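Local coordinates for Serine/threonine-protein kinase/endoribonuclease IRE1 (Saccharomyces cerevisiae, PDB 2BE1) that senses unfolded proteins in the endoplasmic reticulum through its N-terminal lumenal domain and, once activated, splices HAC1 precursor mRNA with its endoribonuclease domain, at residues Glu6-Asp11 with Val251-Arg256; Ser10-Ala15 with Leu22-Arg27; Thr208-Gly213 with Pro264-Pro269; Gly247-Phe252 with Asn260-His265. All blocks are in the same frame, centred on the assembly; numbering follows the deposited sequence.

Interaction 1. Residues Glu6-Asp11 with Val251-Arg256; sequences ELSLSD and VFNDLR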
# COMPACT_ATOMS: atom_id res chain seq x y z
N GLU A 6 -19.22 -1.03 -27.69
CA GLU A 6 -18.94 -2.32 -28.32
C GLU A 6 -18.48 -3.31 -27.24
O GLU A 6 -17.61 -2.95 -26.43
CB GLU A 6 -17.82 -2.19 -29.34
CG GLU A 6 -17.59 -3.51 -30.12
CD GLU A 6 -16.66 -4.56 -29.41
OE1 GLU A 6 -15.45 -4.23 -29.17
OE2 GLU A 6 -17.13 -5.72 -29.14
N LEU A 7 -19.05 -4.52 -27.24
CA LEU A 7 -18.70 -5.63 -26.32
C LEU A 7 -19.97 -6.37 -25.95
O LEU A 7 -20.90 -5.71 -25.48
CB LEU A 7 -18.02 -5.11 -25.05
CG LEU A 7 -16.48 -5.19 -24.81
CD1 LEU A 7 -15.67 -5.19 -26.08
CD2 LEU A 7 -15.94 -4.10 -23.88
N SER A 8 -20.06 -7.70 -26.17
CA SER A 8 -21.24 -8.47 -25.68
C SER A 8 -21.33 -8.40 -24.19
O SER A 8 -20.33 -8.52 -23.51
CB SER A 8 -21.18 -9.97 -25.95
OG SER A 8 -20.97 -10.24 -27.30
N LEU A 9 -22.53 -8.23 -23.67
CA LEU A 9 -22.68 -8.45 -22.29
C LEU A 9 -22.86 -9.95 -22.18
O LEU A 9 -23.74 -10.52 -22.75
CB LEU A 9 -23.84 -7.63 -21.76
CG LEU A 9 -24.39 -7.78 -20.36
CD1 LEU A 9 -23.36 -7.70 -19.27
CD2 LEU A 9 -25.30 -6.63 -20.23
N SER A 10 -21.97 -10.60 -21.49
CA SER A 10 -22.06 -12.01 -21.28
C SER A 10 -23.25 -12.34 -20.40
O SER A 10 -23.83 -11.49 -19.73
CB SER A 10 -20.78 -12.46 -20.60
OG SER A 10 -20.81 -13.83 -20.28
N ASP A 11 -23.61 -13.61 -20.41
CA ASP A 11 -24.66 -14.09 -19.54
C ASP A 11 -24.15 -14.48 -18.18
O ASP A 11 -24.92 -14.74 -17.27
CB ASP A 11 -25.28 -15.29 -20.19
CG ASP A 11 -26.39 -14.90 -21.07
OD1 ASP A 11 -26.89 -15.79 -21.80
OD2 ASP A 11 -26.76 -13.70 -20.99
N VAL A 251 -19.89 -9.33 -16.83
CA VAL A 251 -18.77 -9.74 -17.73
C VAL A 251 -19.01 -9.43 -19.23
O VAL A 251 -19.95 -9.88 -19.82
CB VAL A 251 -18.15 -11.20 -17.41
CG1 VAL A 251 -19.01 -11.99 -16.49
CG2 VAL A 251 -17.83 -11.99 -18.64
N PHE A 252 -18.18 -8.63 -19.83
CA PHE A 252 -18.36 -8.34 -21.22
C PHE A 252 -17.45 -9.16 -22.13
O PHE A 252 -16.45 -9.73 -21.68
CB PHE A 252 -18.14 -6.86 -21.45
CG PHE A 252 -19.22 -6.01 -20.89
CD1 PHE A 252 -19.45 -5.95 -19.53
CD2 PHE A 252 -20.05 -5.27 -21.73
CE1 PHE A 252 -20.47 -5.17 -19.02
CE2 PHE A 252 -21.08 -4.48 -21.21
CZ PHE A 252 -21.28 -4.43 -19.86
N ASN A 253 -17.81 -9.23 -23.41
CA ASN A 253 -17.03 -9.97 -24.41
C ASN A 253 -16.55 -9.03 -25.46
O ASN A 253 -17.35 -8.36 -26.11
CB ASN A 253 -17.86 -11.06 -25.11
CG ASN A 253 -18.41 -12.12 -24.14
OD1 ASN A 253 -17.69 -12.60 -23.27
ND2 ASN A 253 -19.69 -12.50 -24.32
N ASP A 254 -15.24 -8.99 -25.63
CA ASP A 254 -14.66 -8.31 -26.77
C ASP A 254 -14.72 -9.27 -27.92
O ASP A 254 -13.94 -10.22 -27.97
CB ASP A 254 -13.19 -7.96 -26.52
CG ASP A 254 -12.67 -6.92 -27.49
OD1 ASP A 254 -11.90 -6.03 -27.04
OD2 ASP A 254 -13.04 -7.01 -28.69
N LEU A 255 -15.63 -9.03 -28.86
CA LEU A 255 -15.82 -10.00 -29.94
C LEU A 255 -14.69 -10.09 -31.00
O LEU A 255 -14.45 -11.18 -31.53
CB LEU A 255 -17.18 -9.84 -30.59
CG LEU A 255 -18.21 -10.23 -29.54
CD1 LEU A 255 -19.60 -10.13 -30.11
CD2 LEU A 255 -17.91 -11.64 -29.04
N ARG A 256 -14.00 -8.98 -31.29
CA ARG A 256 -12.70 -9.03 -31.97
C ARG A 256 -11.71 -9.94 -31.17
O ARG A 256 -11.62 -11.15 -31.47
CB ARG A 256 -12.11 -7.63 -32.19
CG ARG A 256 -13.04 -6.60 -32.85
CD ARG A 256 -13.84 -5.71 -31.84
NE ARG A 256 -13.09 -5.20 -30.67
CZ ARG A 256 -11.93 -4.54 -30.69
NH1 ARG A 256 -11.29 -4.31 -31.84
NH2 ARG A 256 -11.39 -4.12 -29.55
O HOH W 1 -22.97 -10.28 -17.76
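Leu9 reaches over the ring of Phe252 with its CD1 methyl, which lies 4.1 Å from the ring centroid and 23° off the normal, a CH-pi contact displaced toward the rim at CE1 and CZ. Leu7 joins from nearby, its CB 3.9 Å from Phe252 CD2, while Leu7 O lies at the ring edge. The backbones set this meeting. Ser8 and Asn253 form an antiparallel hydrogen-bonded pair, in which Asn253 N donates to Ser8 O at 2.6 Å and Ser8 N returns a weak bond to Asn253 O. Leu9 and Phe252 form the adjoining non-hydrogen-bonded pair and lie on the sheet face away from Ser8 and Asn253.

Next to this pairing lies a group of charges. The Glu6 chain bends at chi2 (-84°), which places CD; its OE1 lies 3.0 Å from Arg256 NE, a salt bridge with the carboxylate and guanidinium planes 70° apart. Arg256 also bridges Asp254 OD2 through NE, so its charge probably offsets two neighbouring carboxylates; Asp254 OD1 additionally takes a bond from Asn1 N. The arrangement is an antiparallel strand pair closed by a salt-bridge network, joining the N-terminal strand 8-17 to the distant strand 245-254 in the five-stranded sheet of the lumenal domain.

Interaction 2. Residues Ser10-Ala15 with Leu22-Arg27; sequences SDILIA and LHAVDR
Arg27 places CG anti to its backbone N (chi1 -151°) and then runs extended to NE, a course that carries it past Leu13, whose side chain it crosses at about a right angle. Leu13 CD1 lies 4.1 Å from Arg27 CG, and both CG and CD1 of Leu13 approach NH1. At the root of the arginine, CB sits close to Asp11 O, the same carbonyl that accepts from Arg27 N at 2.8 Å.

From there the strands pair antiparallel, in the hairpin of strands 8-17 and 22-26. Leu13 and Val25 exchange bonds, Val25 N to Leu13 O at 2.9 Å and a weaker return from Leu13 N. Ala15 and His23 do so more squarely: His23 N donates to Ala15 O at 2.7 Å with an N-H...O angle of 174°. On the other face, Ile12 CG2 packs 3.8 Å from Ala24 CB, and Ile14 CG2 touches Leu22 CD1. Ser10 OG accepts from Ile12 N in an ST turn where the chain rounds the corner at Asp11.

The guanidinium finds its partners outside the hairpin, bridging Asp212 through NE and Asp250 through NH1. Leu13 thus lies against the aliphatic part of a buried arginine whose charge is probably balanced by those two carboxylates, tying the hairpin end to a loop and to strand 245-254.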
# COMPACT_ATOMS: atom_id res chain seq x y z
N SER A 10 -21.97 -10.60 -21.49
CA SER A 10 -22.06 -12.01 -21.28
C SER A 10 -23.25 -12.34 -20.40
O SER A 10 -23.83 -11.49 -19.73
CB SER A 10 -20.78 -12.46 -20.60
OG SER A 10 -20.81 -13.83 -20.28
N ASP A 11 -23.61 -13.61 -20.41
CA ASP A 11 -24.66 -14.09 -19.54
C ASP A 11 -24.15 -14.48 -18.18
O ASP A 11 -24.92 -14.74 -17.27
CB ASP A 11 -25.28 -15.29 -20.19
CG ASP A 11 -26.39 -14.90 -21.07
OD1 ASP A 11 -26.89 -15.79 -21.80
OD2 ASP A 11 -26.76 -13.70 -20.99
N ILE A 12 -22.85 -14.56 -18.06
CA ILE A 12 -22.27 -14.86 -16.79
C ILE A 12 -22.17 -13.59 -15.99
O ILE A 12 -22.01 -12.50 -16.54
CB ILE A 12 -20.88 -15.41 -16.92
CG1 ILE A 12 -20.83 -16.49 -18.00
CG2 ILE A 12 -20.43 -15.98 -15.59
CD1 ILE A 12 -21.91 -17.54 -17.88
N LEU A 13 -22.28 -13.74 -14.68
CA LEU A 13 -22.21 -12.65 -13.75
C LEU A 13 -21.42 -13.26 -12.65
O LEU A 13 -21.51 -14.46 -12.40
CB LEU A 13 -23.59 -12.35 -13.21
CG LEU A 13 -24.01 -10.95 -12.77
CD1 LEU A 13 -25.50 -10.92 -12.65
CD2 LEU A 13 -23.46 -10.67 -11.44
N ILE A 14 -20.65 -12.42 -11.98
CA ILE A 14 -19.81 -12.92 -10.95
C ILE A 14 -20.05 -12.27 -9.62
O ILE A 14 -20.02 -11.01 -9.48
CB ILE A 14 -18.43 -12.84 -11.39
CG1 ILE A 14 -18.20 -14.11 -12.12
CG2 ILE A 14 -17.50 -12.84 -10.25
CD1 ILE A 14 -16.87 -14.07 -12.78
N ALA A 15 -20.27 -13.17 -8.64
CA ALA A 15 -20.64 -12.81 -7.32
C ALA A 15 -19.57 -13.21 -6.40
O ALA A 15 -18.99 -14.29 -6.56
CB ALA A 15 -21.81 -13.53 -6.96
N LEU A 22 -16.42 -17.17 -4.29
CA LEU A 22 -16.68 -16.61 -5.57
C LEU A 22 -17.62 -17.54 -6.27
O LEU A 22 -17.48 -18.76 -6.21
CB LEU A 22 -15.38 -16.53 -6.33
CG LEU A 22 -15.27 -15.40 -7.35
CD1 LEU A 22 -15.80 -14.10 -6.79
CD2 LEU A 22 -13.82 -15.24 -7.72
N HIS A 23 -18.61 -16.97 -6.93
CA HIS A 23 -19.45 -17.79 -7.75
C HIS A 23 -19.72 -17.10 -9.09
O HIS A 23 -19.59 -15.87 -9.22
CB HIS A 23 -20.72 -18.09 -7.02
CG HIS A 23 -20.56 -18.14 -5.54
ND1 HIS A 23 -21.05 -19.16 -4.76
CD2 HIS A 23 -19.98 -17.27 -4.68
CE1 HIS A 23 -20.76 -18.93 -3.50
NE2 HIS A 23 -20.10 -17.79 -3.42
N ALA A 24 -20.01 -17.92 -10.10
CA ALA A 24 -20.54 -17.44 -11.38
C ALA A 24 -22.00 -17.80 -11.42
O ALA A 24 -22.34 -18.99 -11.46
CB ALA A 24 -19.86 -18.10 -12.52
N VAL A 25 -22.84 -16.76 -11.35
CA VAL A 25 -24.30 -16.91 -11.44
C VAL A 25 -24.77 -16.53 -12.86
O VAL A 25 -24.20 -15.60 -13.47
CB VAL A 25 -25.09 -16.17 -10.29
CG1 VAL A 25 -24.50 -14.87 -10.03
CG2 VAL A 25 -26.50 -15.96 -10.70
N ASP A 26 -25.76 -17.28 -13.37
CA ASP A 26 -26.32 -17.04 -14.70
C ASP A 26 -27.31 -15.91 -14.66
O ASP A 26 -28.42 -16.06 -14.19
CB ASP A 26 -27.02 -18.30 -15.21
CG ASP A 26 -27.79 -18.07 -16.52
OD1 ASP A 26 -28.50 -18.99 -16.94
OD2 ASP A 26 -27.70 -17.00 -17.14
N ARG A 27 -26.89 -14.80 -15.22
CA ARG A 27 -27.70 -13.61 -15.42
C ARG A 27 -29.17 -13.81 -15.84
O ARG A 27 -30.00 -12.91 -15.70
CB ARG A 27 -27.02 -12.76 -16.49
CG ARG A 27 -27.28 -11.30 -16.34
CD ARG A 27 -26.71 -10.50 -17.44
NE ARG A 27 -26.96 -9.08 -17.21
CZ ARG A 27 -26.07 -8.27 -16.61
NH1 ARG A 27 -24.90 -8.77 -16.19
NH2 ARG A 27 -26.33 -6.94 -16.43

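Interaction 3. Residues Thr208-Gly213 with Pro264-Pro269; sequences TFSKDG and PHPFNP
Pro266 turns its ring toward the backbone of Thr208-Ser210 in a packing of two irregular loops: one between helix 201-204 and strand 216-219, the other leaving strand 259-264 of the five-stranded antiparallel sheet of the lumenal domain. Following the ring outward, CB comes first to the carbonyl of Thr208, 3.5 Å from its O. CG, the tip, lies over the next step of the chain, 3.6 Å from Phe209 CA and 3.4 Å from Ser210 N. CD, which closes the ring back on the proline nitrogen, has Ser210 OG 4.0 Å away. The proline therefore packs against main chain; the side chains of Thr208 and Phe209 both start out away from it.

His265 supplies a second point of approach. Its NE2 stands 3.2 Å from Ser210 OG, which comes obliquely to the imidazole. Asp250, on strand 245-254, is touched by the side chains of Ser210, His265 and Pro266, so both loops rest on the sheet as well as on each other. The imidazole is oriented from its own loop: His265 ND1 donates to Pro266 O at 3.1 Å, with an N-H...O angle of 170° and the acceptor only 7° out of the ring plane.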
# COMPACT_ATOMS: atom_id res chain seq x y z
N THR A 208 -22.77 2.67 -16.35
CA THR A 208 -23.66 3.49 -15.57
C THR A 208 -25.00 2.79 -15.19
O THR A 208 -25.52 2.99 -14.10
CB THR A 208 -23.85 4.82 -16.32
OG1 THR A 208 -24.47 5.73 -15.42
CG2 THR A 208 -24.67 4.66 -17.67
N PHE A 209 -25.54 1.97 -16.07
CA PHE A 209 -26.72 1.18 -15.76
C PHE A 209 -26.70 0.01 -16.72
O PHE A 209 -26.18 0.13 -17.84
CB PHE A 209 -28.02 1.99 -15.91
CG PHE A 209 -28.19 2.58 -17.26
CD1 PHE A 209 -28.66 1.79 -18.34
CD2 PHE A 209 -27.84 3.93 -17.50
CE1 PHE A 209 -28.80 2.32 -19.67
CE2 PHE A 209 -27.97 4.50 -18.82
CZ PHE A 209 -28.47 3.69 -19.91
N SER A 210 -27.26 -1.13 -16.28
CA SER A 210 -27.14 -2.39 -17.01
C SER A 210 -27.52 -2.24 -18.49
O SER A 210 -28.56 -1.68 -18.78
CB SER A 210 -27.97 -3.49 -16.33
OG SER A 210 -27.12 -4.28 -15.51
N LYS A 211 -26.65 -2.68 -19.40
CA LYS A 211 -26.92 -2.59 -20.84
C LYS A 211 -28.07 -3.46 -21.17
O LYS A 211 -28.86 -3.18 -22.04
CB LYS A 211 -25.74 -3.09 -21.67
CG LYS A 211 -24.63 -2.07 -21.92
CD LYS A 211 -24.03 -2.33 -23.33
CE LYS A 211 -23.19 -1.14 -23.85
NZ LYS A 211 -22.54 -0.44 -22.70
N ASP A 212 -28.11 -4.58 -20.49
CA ASP A 212 -29.27 -5.40 -20.24
C ASP A 212 -30.45 -4.60 -19.77
O ASP A 212 -30.29 -3.59 -19.11
CB ASP A 212 -28.87 -6.24 -19.05
CG ASP A 212 -29.33 -7.55 -19.19
OD1 ASP A 212 -30.21 -7.64 -20.02
OD2 ASP A 212 -28.82 -8.45 -18.52
N GLY A 213 -31.66 -5.05 -19.97
CA GLY A 213 -32.70 -4.39 -19.17
C GLY A 213 -32.48 -4.58 -17.65
O GLY A 213 -32.74 -3.68 -16.83
N PRO A 264 -17.70 -3.85 -12.85
CA PRO A 264 -18.67 -4.02 -11.76
C PRO A 264 -20.02 -3.72 -12.25
O PRO A 264 -20.19 -2.86 -13.13
CB PRO A 264 -18.26 -2.94 -10.75
CG PRO A 264 -17.59 -1.90 -11.57
CD PRO A 264 -16.81 -2.70 -12.59
N HIS A 265 -20.98 -4.46 -11.71
CA HIS A 265 -22.38 -4.29 -12.02
C HIS A 265 -22.89 -2.98 -11.39
O HIS A 265 -22.60 -2.75 -10.22
CB HIS A 265 -23.15 -5.48 -11.48
CG HIS A 265 -24.58 -5.50 -11.91
ND1 HIS A 265 -25.49 -4.56 -11.51
CD2 HIS A 265 -25.26 -6.34 -12.72
CE1 HIS A 265 -26.68 -4.82 -12.03
NE2 HIS A 265 -26.55 -5.89 -12.77
N PRO A 266 -23.63 -2.13 -12.14
CA PRO A 266 -23.87 -0.76 -11.67
C PRO A 266 -24.69 -0.84 -10.43
O PRO A 266 -24.88 -1.94 -9.94
CB PRO A 266 -24.66 -0.10 -12.81
CG PRO A 266 -25.19 -1.22 -13.62
CD PRO A 266 -24.32 -2.40 -13.42
N PHE A 267 -25.17 0.27 -9.88
CA PHE A 267 -26.28 0.15 -8.87
C PHE A 267 -27.35 1.30 -8.89
O PHE A 267 -27.02 2.51 -8.98
CB PHE A 267 -25.77 -0.25 -7.44
CG PHE A 267 -25.66 0.91 -6.49
CD1 PHE A 267 -26.77 1.26 -5.69
CD2 PHE A 267 -24.46 1.68 -6.42
CE1 PHE A 267 -26.71 2.35 -4.82
CE2 PHE A 267 -24.35 2.78 -5.53
CZ PHE A 267 -25.48 3.12 -4.73
N ASN A 268 -28.62 0.90 -8.80
CA ASN A 268 -29.76 1.83 -8.91
C ASN A 268 -29.69 3.14 -8.05
O ASN A 268 -28.93 3.19 -7.03
CB ASN A 268 -31.10 1.12 -8.58
CG ASN A 268 -31.37 1.02 -7.05
OD1 ASN A 268 -30.50 0.57 -6.29
ND2 ASN A 268 -32.55 1.47 -6.61
N PRO A 269 -30.50 4.18 -8.45
CA PRO A 269 -30.64 5.43 -7.68
C PRO A 269 -31.87 5.33 -6.74
O PRO A 269 -31.92 6.00 -5.71
CB PRO A 269 -30.86 6.49 -8.78
CG PRO A 269 -31.70 5.75 -9.85
CD PRO A 269 -31.36 4.23 -9.67

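Interaction 4. Residues Gly247-Phe252 with Asn260-His265; sequences GLFDVF and NILVPH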
# COMPACT_ATOMS: atom_id res chain seq x y z
N GLY A 247 -20.13 -8.61 -3.23
CA GLY A 247 -19.46 -8.20 -4.47
C GLY A 247 -20.13 -8.68 -5.76
O GLY A 247 -20.58 -9.86 -5.84
N LEU A 248 -20.21 -7.79 -6.77
CA LEU A 248 -20.98 -8.18 -7.99
C LEU A 248 -20.42 -7.77 -9.39
O LEU A 248 -20.34 -6.55 -9.70
CB LEU A 248 -22.42 -7.70 -7.80
CG LEU A 248 -23.37 -8.56 -8.60
CD1 LEU A 248 -23.03 -9.96 -8.28
CD2 LEU A 248 -24.84 -8.31 -8.23
N PHE A 249 -20.05 -8.71 -10.27
CA PHE A 249 -19.47 -8.21 -11.57
C PHE A 249 -20.19 -8.61 -12.82
O PHE A 249 -20.60 -9.77 -12.96
CB PHE A 249 -18.04 -8.60 -11.75
CG PHE A 249 -17.14 -8.10 -10.68
CD1 PHE A 249 -16.71 -8.94 -9.63
CD2 PHE A 249 -16.67 -6.79 -10.71
CE1 PHE A 249 -15.82 -8.46 -8.63
CE2 PHE A 249 -15.79 -6.30 -9.71
CZ PHE A 249 -15.38 -7.14 -8.65
N ASP A 250 -20.35 -7.63 -13.72
CA ASP A 250 -20.83 -7.86 -15.11
C ASP A 250 -19.66 -8.44 -15.88
O ASP A 250 -18.52 -8.12 -15.56
CB ASP A 250 -21.36 -6.57 -15.74
CG ASP A 250 -22.85 -6.35 -15.47
OD1 ASP A 250 -23.50 -7.29 -14.97
OD2 ASP A 250 -23.44 -5.27 -15.76
N VAL A 251 -19.89 -9.33 -16.83
CA VAL A 251 -18.77 -9.74 -17.73
C VAL A 251 -19.01 -9.43 -19.23
O VAL A 251 -19.95 -9.88 -19.82
CB VAL A 251 -18.15 -11.20 -17.41
CG1 VAL A 251 -19.01 -11.99 -16.49
CG2 VAL A 251 -17.83 -11.99 -18.64
N PHE A 252 -18.18 -8.63 -19.83
CA PHE A 252 -18.36 -8.34 -21.22
C PHE A 252 -17.45 -9.16 -22.13
O PHE A 252 -16.45 -9.73 -21.68
CB PHE A 252 -18.14 -6.86 -21.45
CG PHE A 252 -19.22 -6.01 -20.89
CD1 PHE A 252 -19.45 -5.95 -19.53
CD2 PHE A 252 -20.05 -5.27 -21.73
CE1 PHE A 252 -20.47 -5.17 -19.02
CE2 PHE A 252 -21.08 -4.48 -21.21
CZ PHE A 252 -21.28 -4.43 -19.86
N ASN A 260 -12.51 -11.97 -22.04
CA ASN A 260 -13.58 -11.86 -21.07
C ASN A 260 -13.28 -10.75 -20.11
O ASN A 260 -12.80 -10.98 -19.00
CB ASN A 260 -13.76 -13.17 -20.32
CG ASN A 260 -14.30 -14.24 -21.19
OD1 ASN A 260 -15.29 -14.03 -21.87
ND2 ASN A 260 -13.64 -15.39 -21.22
N ILE A 261 -13.55 -9.53 -20.50
CA ILE A 261 -13.26 -8.45 -19.59
C ILE A 261 -14.37 -8.21 -18.58
O ILE A 261 -15.53 -8.11 -18.93
CB ILE A 261 -12.90 -7.19 -20.32
CG1 ILE A 261 -13.63 -6.03 -19.66
CG2 ILE A 261 -13.17 -7.29 -21.83
CD1 ILE A 261 -12.79 -4.78 -19.63
N LEU A 262 -14.03 -8.09 -17.31
CA LEU A 262 -15.10 -7.92 -16.35
C LEU A 262 -15.21 -6.51 -15.70
O LEU A 262 -14.22 -5.82 -15.42
CB LEU A 262 -15.09 -9.09 -15.38
CG LEU A 262 -14.19 -9.09 -14.20
CD1 LEU A 262 -15.02 -8.42 -13.20
CD2 LEU A 262 -13.92 -10.46 -13.75
N VAL A 263 -16.43 -6.05 -15.52
CA VAL A 263 -16.66 -4.72 -14.98
C VAL A 263 -17.75 -4.78 -13.86
O VAL A 263 -18.58 -5.71 -13.86
CB VAL A 263 -16.96 -3.70 -16.12
CG1 VAL A 263 -16.94 -4.35 -17.51
CG2 VAL A 263 -18.28 -3.01 -15.89
N PRO A 264 -17.70 -3.85 -12.85
CA PRO A 264 -18.67 -4.02 -11.76
C PRO A 264 -20.02 -3.72 -12.25
O PRO A 264 -20.19 -2.86 -13.13
CB PRO A 264 -18.26 -2.94 -10.75
CG PRO A 264 -17.59 -1.90 -11.57
CD PRO A 264 -16.81 -2.70 -12.59
N HIS A 265 -20.98 -4.46 -11.71
CA HIS A 265 -22.38 -4.29 -12.02
C HIS A 265 -22.89 -2.98 -11.39
O HIS A 265 -22.60 -2.75 -10.22
CB HIS A 265 -23.15 -5.48 -11.48
CG HIS A 265 -24.58 -5.50 -11.91
ND1 HIS A 265 -25.49 -4.56 -11.51
CD2 HIS A 265 -25.26 -6.34 -12.72
CE1 HIS A 265 -26.68 -4.82 -12.03
NE2 HIS A 265 -26.55 -5.89 -12.77
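Phe249 directs its ring edge at the junction of Val263 and Pro264, with Val263 C and Pro264 N near the ring plane. Leu262 comes to the same ring obliquely: its CD1 methyl lies 3.3 Å from Phe249 CG and also near CB and CD2. The carbon that carries this methyl, Leu262 CG, is placed by chi1 (84°) in the crowded position between the backbone N and the carbonyl carbon. Pro264 adds its CA, 3.6 Å from Phe249 CD2. The ring of Phe252 receives Val263 CG1 obliquely, 3.6 Å from CD1. Two flat groups meet where Asp250 approaches the imidazole of His265, their planes 62° apart. Asp250 OD1 is nearest the carbon CD2 of the imidazole, at 3.0 Å, while its strongest polar partner is Arg27, which bridges it from the end of the neighbouring hairpin.

These side chains hang on the antiparallel hairpin of strands 245-254 and 259-264, at one border of the five-stranded sheet. Asp250 and Val263 are a hydrogen-bonded pair: Val263 N gives to Asp250 O at 2.9 Å, and the opposing bond from Asp250 N is weak. Val251 and Leu262 follow as a non-hydrogen-bonded pair on the other face, their CB atoms 4.2 Å apart. Where strand 259-264 ends, His265 N still donates to Leu248 O, 3.0 Å away and almost straight at 176°, which keeps the first loop residue attached to the hairpin. Ile261 touches Leu203 and Pro264 touches Ala204 of helix 201-204, while Leu262 O accepts from Gln196 NE2.

In the fold
Interactions 2, 1 and 4 step across one antiparallel sheet: strand 22-26 pairs with 8-17, that strand with 245-254, and the latter with 259-264. Interactions 2 and 4 are local hairpins whose centres lie about 8 Å apart, whereas interaction 1 bridges some 240 residues and joins the two hairpins into one sheet. Interaction 3, about 11 Å from interaction 4 between centres, continues from the end of strand 259-264 and crosses interaction 1 along the chain. Arg27 of interaction 2 links the group, forming salt bridges with Asp212 of interaction 3 and Asp250 of interaction 4. Early and late parts of the lumenal sensor domain are thereby knit into one side of its fold.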